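Alpha-fucosidase (Bifidobacterium bifidum, PDB 2EAB) probably releases alpha-1,2-linked L-fucose from glycans by hydrolysis, this chain being the catalytic part of a longer protein predicted to be membrane-anchored. Local coordinates at residues V169-D174 and Y178-F183; G660-K663 and T667-G670; G82-S87 and T488-T493. All blocks are in the same frame, centred on the assembly; numbering follows the deposited sequence.

Interaction 1: V169-D174 and Y178-F183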
loop_
_atom_site.group_PDB
_atom_site.type_symbol
_atom_site.label_atom_id
_atom_site.label_comp_id
_atom_site.label_asym_id
_atom_site.label_seq_id
_atom_site.Cartn_x
_atom_site.Cartn_y
_atom_site.Cartn_z
ATOM N N VAL A 169 -7.522 -14.424 23.213
ATOM C CA VAL A 169 -8.730 -14.153 23.997
ATOM C C VAL A 169 -8.657 -14.971 25.282
ATOM O O VAL A 169 -8.243 -16.130 25.262
ATOM C CB VAL A 169 -10.045 -14.517 23.240
ATOM C CG1 VAL A 169 -11.276 -14.122 24.060
ATOM C CG2 VAL A 169 -10.104 -13.867 21.855
ATOM N N THR A 170 -9.037 -14.350 26.394
ATOM C CA THR A 170 -9.139 -15.051 27.672
ATOM C C THR A 170 -10.292 -14.493 28.497
ATOM O O THR A 170 -10.600 -13.307 28.424
ATOM C CB THR A 170 -7.802 -15.024 28.470
ATOM O OG1 THR A 170 -7.920 -15.858 29.629
ATOM C CG2 THR A 170 -7.418 -13.604 28.899
ATOM N N PHE A 171 -10.937 -15.368 29.265
ATOM C CA PHE A 171 -11.975 -14.964 30.210
ATOM C C PHE A 171 -12.272 -16.094 31.178
ATOM O O PHE A 171 -11.963 -17.252 30.902
ATOM C CB PHE A 171 -13.261 -14.527 29.490
ATOM C CG PHE A 171 -13.837 -15.569 28.573
ATOM C CD1 PHE A 171 -14.675 -16.569 29.066
ATOM C CD2 PHE A 171 -13.550 -15.546 27.210
ATOM C CE1 PHE A 171 -15.211 -17.532 28.223
ATOM C CE2 PHE A 171 -14.085 -16.508 26.354
ATOM C CZ PHE A 171 -14.918 -17.504 26.862
ATOM N N LYS A 172 -12.870 -15.740 32.311
ATOM C CA LYS A 172 -13.323 -16.714 33.292
ATOM C C LYS A 172 -14.848 -16.758 33.291
ATOM O O LYS A 172 -15.505 -15.740 33.504
ATOM C CB LYS A 172 -12.789 -16.371 34.687
ATOM C CG LYS A 172 -13.196 -17.372 35.771
ATOM C CD LYS A 172 -12.519 -17.096 37.106
ATOM C CE LYS A 172 -11.146 -17.738 37.179
ATOM N NZ LYS A 172 -10.603 -17.731 38.565
ATOM N N HIS A 173 -15.395 -17.943 33.039
ATOM C CA HIS A 173 -16.837 -18.154 33.014
ATOM C C HIS A 173 -17.196 -19.291 33.958
ATOM O O HIS A 173 -16.699 -20.409 33.807
ATOM C CB HIS A 173 -17.305 -18.470 31.588
ATOM C CG HIS A 173 -18.766 -18.783 31.483
ATOM N ND1 HIS A 173 -19.259 -20.067 31.578
ATOM C CD2 HIS A 173 -19.839 -17.980 31.294
ATOM C CE1 HIS A 173 -20.573 -20.041 31.449
ATOM N NE2 HIS A 173 -20.950 -18.788 31.276
ATOM N N ASP A 174 -18.044 -18.985 34.943
ATOM C CA ASP A 174 -18.522 -19.963 35.927
ATOM C C ASP A 174 -17.377 -20.805 36.517
ATOM O O ASP A 174 -17.475 -22.032 36.614
ATOM C CB ASP A 174 -19.613 -20.849 35.304
ATOM C CG ASP A 174 -20.387 -21.653 36.334
ATOM O OD1 ASP A 174 -20.682 -21.121 37.426
ATOM O OD2 ASP A 174 -20.703 -22.826 36.040
ATOM N N TYR A 178 -11.205 -19.877 30.021
ATOM C CA TYR A 178 -11.138 -20.296 28.627
ATOM C C TYR A 178 -10.171 -19.393 27.886
ATOM O O TYR A 178 -10.210 -18.174 28.049
ATOM C CB TYR A 178 -12.523 -20.229 27.980
ATOM C CG TYR A 178 -13.522 -21.178 28.603
ATOM C CD1 TYR A 178 -13.658 -22.483 28.129
ATOM C CD2 TYR A 178 -14.327 -20.774 29.670
ATOM C CE1 TYR A 178 -14.572 -23.365 28.699
ATOM C CE2 TYR A 178 -15.244 -21.647 30.251
ATOM C CZ TYR A 178 -15.362 -22.935 29.758
ATOM O OH TYR A 178 -16.266 -23.798 30.333
ATOM N N THR A 179 -9.286 -19.994 27.096
ATOM C CA THR A 179 -8.367 -19.209 26.273
ATOM C C THR A 179 -8.464 -19.582 24.801
ATOM O O THR A 179 -8.788 -20.723 24.449
ATOM C CB THR A 179 -6.885 -19.325 26.720
ATOM O OG1 THR A 179 -6.339 -20.582 26.311
ATOM C CG2 THR A 179 -6.741 -19.159 28.232
ATOM N N ARG A 180 -8.172 -18.598 23.953
ATOM C CA ARG A 180 -8.108 -18.782 22.514
ATOM C C ARG A 180 -6.896 -18.048 21.979
ATOM O O ARG A 180 -6.563 -16.958 22.442
ATOM C CB ARG A 180 -9.376 -18.262 21.838
ATOM C CG ARG A 180 -10.656 -18.836 22.422
ATOM C CD ARG A 180 -11.817 -18.684 21.474
ATOM N NE ARG A 180 -12.498 -17.414 21.668
ATOM C CZ ARG A 180 -13.625 -17.262 22.358
ATOM N NH1 ARG A 180 -14.221 -18.302 22.927
ATOM N NH2 ARG A 180 -14.160 -16.064 22.471
ATOM N N GLU A 181 -6.241 -18.671 21.009
ATOM C CA GLU A 181 -5.096 -18.087 20.337
ATOM C C GLU A 181 -5.235 -18.355 18.848
ATOM O O GLU A 181 -5.521 -19.480 18.444
ATOM C CB GLU A 181 -3.802 -18.702 20.861
ATOM C CG GLU A 181 -2.545 -18.176 20.201
ATOM C CD GLU A 181 -1.358 -19.075 20.454
ATOM O OE1 GLU A 181 -1.314 -20.178 19.872
ATOM O OE2 GLU A 181 -0.466 -18.675 21.228
ATOM N N TYR A 182 -5.028 -17.315 18.046
ATOM C CA TYR A 182 -5.153 -17.420 16.598
ATOM C C TYR A 182 -3.934 -16.850 15.897
ATOM O O TYR A 182 -3.467 -15.766 16.237
ATOM C CB TYR A 182 -6.369 -16.643 16.102
ATOM C CG TYR A 182 -7.677 -16.936 16.788
ATOM C CD1 TYR A 182 -8.473 -18.004 16.377
ATOM C CD2 TYR A 182 -8.144 -16.117 17.814
ATOM C CE1 TYR A 182 -9.686 -18.268 16.990
ATOM C CE2 TYR A 182 -9.358 -16.371 18.430
ATOM C CZ TYR A 182 -10.122 -17.445 18.004
ATOM O OH TYR A 182 -11.335 -17.703 18.592
ATOM N N PHE A 183 -3.434 -17.572 14.900
ATOM C CA PHE A 183 -2.402 -17.032 14.016
ATOM C C PHE A 183 -2.474 -17.691 12.650
ATOM O O PHE A 183 -3.118 -18.725 12.485
ATOM C CB PHE A 183 -0.992 -17.127 14.637
ATOM C CG PHE A 183 -0.531 -18.530 14.936
ATOM C CD1 PHE A 183 0.119 -19.287 13.967
ATOM C CD2 PHE A 183 -0.705 -19.078 16.203
ATOM C CE1 PHE A 183 0.569 -20.577 14.246
ATOM C CE2 PHE A 183 -0.263 -20.367 16.490
ATOM C CZ PHE A 183 0.377 -21.114 15.517
HETATM O O HOH W 1 -17.825 -22.757 32.275
#
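Phe171 and Tyr178 lie beside each other on one face of a beta hairpin, as a hydrogen-bonded antiparallel pair, and the tyrosine side chain can be followed from root to hydroxyl. Its CB lies over one face of the Phe171 ring, a CH-pi contact 4.1 Å from the centroid. Further out, Tyr178 CD2 comes to 3.7 Å from Phe171 CE1, the two rings meeting obliquely with planes 33° apart. Tyr178 CE2 then meets His173 CB at 4.0 Å, and Tyr178 OH ends on a water, 2.7 Å away, that donates to His173 O and also bonds His173 ND1. Phe171 takes chi1 57°, setting CG between N and C and swinging the ring across to the partner strand, where Arg180 NH1 sits at its edge, 3.9 Å from Phe171 CE2. The guanidinium itself is anchored by Glu70 through NE. An alanine at Phe171 is likely to leave Tyr178 CB without its aromatic surface and open a gap beside the guanidinium. The backbones pair through Val169 with Arg180 as well, both bonds 2.8 Å from N to O. The hairpin of strands 166-173 and 176-185 runs between strands 156-161 and 190-197 in the large antiparallel sheet of the N-terminal domain.

Interaction 2: G660-K663 and T667-G670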
loop_
_atom_site.group_PDB
_atom_site.type_symbol
_atom_site.label_atom_id
_atom_site.label_comp_id
_atom_site.label_asym_id
_atom_site.label_seq_id
_atom_site.Cartn_x
_atom_site.Cartn_y
_atom_site.Cartn_z
ATOM N N GLY A 660 -6.087 29.063 -8.971
ATOM C CA GLY A 660 -7.474 28.856 -9.393
ATOM C C GLY A 660 -7.956 29.735 -10.537
ATOM O O GLY A 660 -9.153 29.759 -10.841
ATOM N N LYS A 661 -7.027 30.440 -11.178
ATOM C CA LYS A 661 -7.352 31.389 -12.246
ATOM C C LYS A 661 -6.508 31.125 -13.483
ATOM O O LYS A 661 -5.405 30.587 -13.383
ATOM C CB LYS A 661 -7.111 32.832 -11.777
ATOM C CG LYS A 661 -7.786 33.216 -10.465
ATOM C CD LYS A 661 -9.293 33.389 -10.616
ATOM C CE LYS A 661 -9.941 33.779 -9.292
ATOM N NZ LYS A 661 -9.505 35.122 -8.816
ATOM N N LYS A 662 -7.026 31.508 -14.649
ATOM C CA LYS A 662 -6.233 31.484 -15.873
ATOM C C LYS A 662 -5.375 32.746 -15.943
ATOM O O LYS A 662 -5.554 33.666 -15.140
ATOM C CB LYS A 662 -7.124 31.346 -17.111
ATOM C CG LYS A 662 -7.771 29.966 -17.250
ATOM C CD LYS A 662 -8.357 29.744 -18.637
ATOM C CE LYS A 662 -9.715 30.418 -18.784
ATOM N NZ LYS A 662 -10.177 30.447 -20.198
ATOM N N LYS A 663 -4.439 32.779 -16.890
ATOM C CA LYS A 663 -3.500 33.900 -17.020
ATOM C C LYS A 663 -4.203 35.238 -17.260
ATOM O O LYS A 663 -3.691 36.288 -16.867
ATOM C CB LYS A 663 -2.455 33.623 -18.109
ATOM C CG LYS A 663 -1.640 32.354 -17.868
ATOM C CD LYS A 663 -0.397 32.278 -18.741
ATOM C CE LYS A 663 0.138 30.849 -18.844
ATOM N NZ LYS A 663 0.205 30.107 -17.548
ATOM N N THR A 667 -11.805 32.633 -14.118
ATOM C CA THR A 667 -11.958 31.422 -13.321
ATOM C C THR A 667 -11.552 30.168 -14.094
ATOM O O THR A 667 -11.872 30.027 -15.277
ATOM C CB THR A 667 -13.431 31.282 -12.870
ATOM O OG1 THR A 667 -13.796 32.421 -12.084
ATOM C CG2 THR A 667 -13.651 30.022 -12.054
ATOM N N ILE A 668 -10.829 29.270 -13.424
ATOM C CA ILE A 668 -10.660 27.914 -13.932
ATOM C C ILE A 668 -11.937 27.164 -13.561
ATOM O O ILE A 668 -12.178 26.878 -12.390
ATOM C CB ILE A 668 -9.413 27.205 -13.352
ATOM C CG1 ILE A 668 -8.133 27.929 -13.791
ATOM C CG2 ILE A 668 -9.385 25.736 -13.789
ATOM C CD1 ILE A 668 -6.862 27.429 -13.113
ATOM N N SER A 669 -12.770 26.874 -14.560
ATOM C CA SER A 669 -14.059 26.233 -14.306
ATOM C C SER A 669 -13.864 24.883 -13.639
ATOM O O SER A 669 -13.059 24.067 -14.091
ATOM C CB SER A 669 -14.870 26.085 -15.595
ATOM O OG SER A 669 -15.299 27.352 -16.061
ATOM N N GLY A 670 -14.592 24.666 -12.551
ATOM C CA GLY A 670 -14.479 23.428 -11.798
ATOM C C GLY A 670 -13.442 23.440 -10.688
ATOM O O GLY A 670 -13.350 22.478 -9.922
#
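Ile668 closes this loop back on itself, against Gly660 and Lys661, with both its backbone and its side chain. The one hydrogen bond between the segments runs from Ile668 N to Gly660 O, 3.1 Å long and fairly straight at 167° about the hydrogen, although the donor stands 35° away from the carbonyl plane. Beside it the isoleucine lies against the peptide of the other segment: Ile668 CG1 is 3.6 Å from Lys661 C, and Ile668 CD1 reaches 3.5 Å from Lys661 O. The extended end of the chain, chi2 172°, carries CD1 out along that backbone. Lys662 contributes its aliphatic part, CG resting 4.0 Å from Ile668 CG1 as the two side chains pass at a slant, while its CE comes to 4.1 Å from Thr667 O. Lys661 and Thr667 form the single backbone bridge by which this loop, between helices 632-639 and 697-711 of the family 95 catalytic region, folds back on itself.

In the next shell, Trp653, Phe655 and Pro570 pack on Ile668, and Phe655 also touches Lys662. The lysine bends near its end and delivers NZ to a salt bridge with Glu117, a residue of the N-terminal region. The chemistry is therefore divided: a single backbone bond and a buried aliphatic wedge pin the loop to itself, whereas the charge of Lys662 is spent on a distant part of the chain.

Interaction 3: G82-S87 and T488-T493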
loop_
_atom_site.group_PDB
_atom_site.type_symbol
_atom_site.label_atom_id
_atom_site.label_comp_id
_atom_site.label_asym_id
_atom_site.label_seq_id
_atom_site.Cartn_x
_atom_site.Cartn_y
_atom_site.Cartn_z
ATOM N N GLY A 82 -15.446 -11.763 -11.217
ATOM C CA GLY A 82 -15.014 -11.098 -12.440
ATOM C C GLY A 82 -14.078 -11.951 -13.276
ATOM O O GLY A 82 -13.805 -13.111 -12.955
ATOM N N GLY A 83 -13.589 -11.374 -14.368
ATOM C CA GLY A 83 -12.563 -12.023 -15.171
ATOM C C GLY A 83 -13.106 -13.054 -16.143
ATOM O O GLY A 83 -14.316 -13.145 -16.368
ATOM N N PRO A 84 -12.213 -13.860 -16.736
ATOM C CA PRO A 84 -12.662 -14.837 -17.717
ATOM C C PRO A 84 -13.674 -15.794 -17.091
ATOM O O PRO A 84 -13.517 -16.209 -15.941
ATOM C CB PRO A 84 -11.370 -15.558 -18.124
ATOM C CG PRO A 84 -10.406 -15.278 -17.032
ATOM C CD PRO A 84 -10.762 -13.928 -16.507
ATOM N N GLY A 85 -14.728 -16.099 -17.842
ATOM C CA GLY A 85 -15.810 -16.931 -17.340
ATOM C C GLY A 85 -16.982 -16.155 -16.773
ATOM O O GLY A 85 -18.046 -16.727 -16.553
ATOM N N SER A 86 -16.810 -14.856 -16.540
ATOM C CA SER A 86 -17.903 -14.018 -16.037
ATOM C C SER A 86 -18.842 -13.542 -17.148
ATOM O O SER A 86 -19.922 -13.007 -16.869
ATOM C CB SER A 86 -17.356 -12.809 -15.277
ATOM O OG SER A 86 -16.653 -11.947 -16.157
ATOM N N SER A 87 -18.399 -13.710 -18.392
ATOM C CA SER A 87 -19.194 -13.470 -19.593
ATOM C C SER A 87 -18.579 -14.327 -20.684
ATOM O O SER A 87 -17.538 -14.948 -20.470
ATOM C CB SER A 87 -19.123 -12.008 -20.019
ATOM O OG SER A 87 -17.869 -11.743 -20.627
ATOM N N THR A 488 -8.069 -5.119 -10.933
ATOM C CA THR A 488 -8.615 -6.315 -10.297
ATOM C C THR A 488 -7.580 -7.439 -10.317
ATOM O O THR A 488 -6.422 -7.227 -10.679
ATOM C CB THR A 488 -9.888 -6.811 -11.018
ATOM O OG1 THR A 488 -9.515 -7.348 -12.289
ATOM C CG2 THR A 488 -10.922 -5.701 -11.183
ATOM N N ALA A 489 -8.013 -8.641 -9.956
ATOM C CA ALA A 489 -7.182 -9.836 -10.058
ATOM C C ALA A 489 -7.045 -10.351 -11.499
ATOM O O ALA A 489 -6.270 -11.279 -11.747
ATOM C CB ALA A 489 -7.737 -10.932 -9.157
ATOM N N TYR A 490 -7.787 -9.765 -12.442
ATOM C CA TYR A 490 -7.979 -10.368 -13.765
ATOM C C TYR A 490 -7.654 -9.461 -14.953
ATOM O O TYR A 490 -8.276 -9.568 -16.021
ATOM C CB TYR A 490 -9.412 -10.891 -13.898
ATOM C CG TYR A 490 -9.814 -11.897 -12.850
ATOM C CD1 TYR A 490 -9.214 -13.151 -12.803
ATOM C CD2 TYR A 490 -10.811 -11.608 -11.921
ATOM C CE1 TYR A 490 -9.586 -14.086 -11.857
ATOM C CE2 TYR A 490 -11.186 -12.537 -10.957
ATOM C CZ TYR A 490 -10.572 -13.779 -10.938
ATOM O OH TYR A 490 -10.925 -14.725 -9.999
ATOM N N GLY A 491 -6.671 -8.580 -14.800
ATOM C CA GLY A 491 -6.250 -7.764 -15.935
ATOM C C GLY A 491 -7.324 -6.820 -16.459
ATOM O O GLY A 491 -7.460 -6.640 -17.674
ATOM N N TRP A 492 -8.071 -6.216 -15.531
ATOM C CA TRP A 492 -9.064 -5.179 -15.825
ATOM C C TRP A 492 -8.321 -3.851 -16.006
ATOM O O TRP A 492 -8.347 -2.961 -15.142
ATOM C CB TRP A 492 -10.051 -5.105 -14.670
ATOM C CG TRP A 492 -11.268 -4.251 -14.862
ATOM C CD1 TRP A 492 -11.505 -3.025 -14.308
ATOM C CD2 TRP A 492 -12.443 -4.589 -15.606
ATOM N NE1 TRP A 492 -12.751 -2.566 -14.679
ATOM C CE2 TRP A 492 -13.348 -3.512 -15.468
ATOM C CE3 TRP A 492 -12.815 -5.692 -16.383
ATOM C CZ2 TRP A 492 -14.603 -3.514 -16.070
ATOM C CZ3 TRP A 492 -14.068 -5.694 -16.977
ATOM C CH2 TRP A 492 -14.942 -4.609 -16.823
ATOM N N THR A 493 -7.653 -3.737 -17.149
ATOM C CA THR A 493 -6.755 -2.623 -17.425
ATOM C C THR A 493 -7.421 -1.547 -18.269
ATOM O O THR A 493 -6.843 -0.480 -18.480
ATOM C CB THR A 493 -5.447 -3.091 -18.100
ATOM O OG1 THR A 493 -5.752 -3.843 -19.281
ATOM C CG2 THR A 493 -4.668 -3.989 -17.158
#
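Tyr490 is turned onto the backbone of Gly82 and Gly83 by two torsions: chi1 of -57° sets CG anti to its own carbonyl carbon, and chi2 of -67° rotates the ring so that one face receives Gly82 O. That oxygen lies 3.3 Å from Tyr490 CE2. Gly83 CA sits 3.6 Å from Tyr490 CB, in a place where a side chain could hardly be fitted, since a CB on Gly83 would run into Tyr490 CG. Pro84 completes the contact with CD, 4.1 Å from Tyr490 CD1. On the opposite face of the ring the methyl of Ala489 lies over the centre, so the phenol is sandwiched between a peptide carbonyl and an alanine.

Each loop is also braced from within. Gly83 O accepts twice from Ser86, from N at 3.0 Å across a type II turn and from OG at 2.6 Å, the hydroxyl lying in the carbonyl plane. Thr488 OG1 accepts from Tyr490 N at 3.0 Å, an ST turn that fixes the backbone from which the ring springs.

Further bonds hold the meeting groups in place: Tyr490 OH is hydrogen-bonded to Trp80 O, Tyr490 O to Tyr90 OH, and Gly82 O to Asn238 ND2. The Tyr490 side chain lies about 14 Å from the bound calcium, beyond coordinating distance. Between the segments themselves the contact is one of shape, an aromatic face against bare glycine backbone; directional bonding comes from the surroundings, which probably limit how far the ring can turn where the N-terminal and catalytic regions meet.

Overall arrangement
The three contacts sample different levels of the fold. Interaction 1 is a local hairpin in the nine-stranded antiparallel sheet of the N-terminal domain; interaction 2 is a local loop closure in the family 95 catalytic region, on the other side of the chain's centre, with about 61 Å between the two centres. Interaction 3 joins these two regions across some 400 residues and lies about 42 Å from interaction 1 and 40 Å from interaction 2, centre to centre. Along the chain, residues 82-87 come first, the hairpin follows, residues 488-493 then complete interaction 3, and interaction 2 comes last. None touches another; two are local closures within one region each, and the third is a point where the two regions meet.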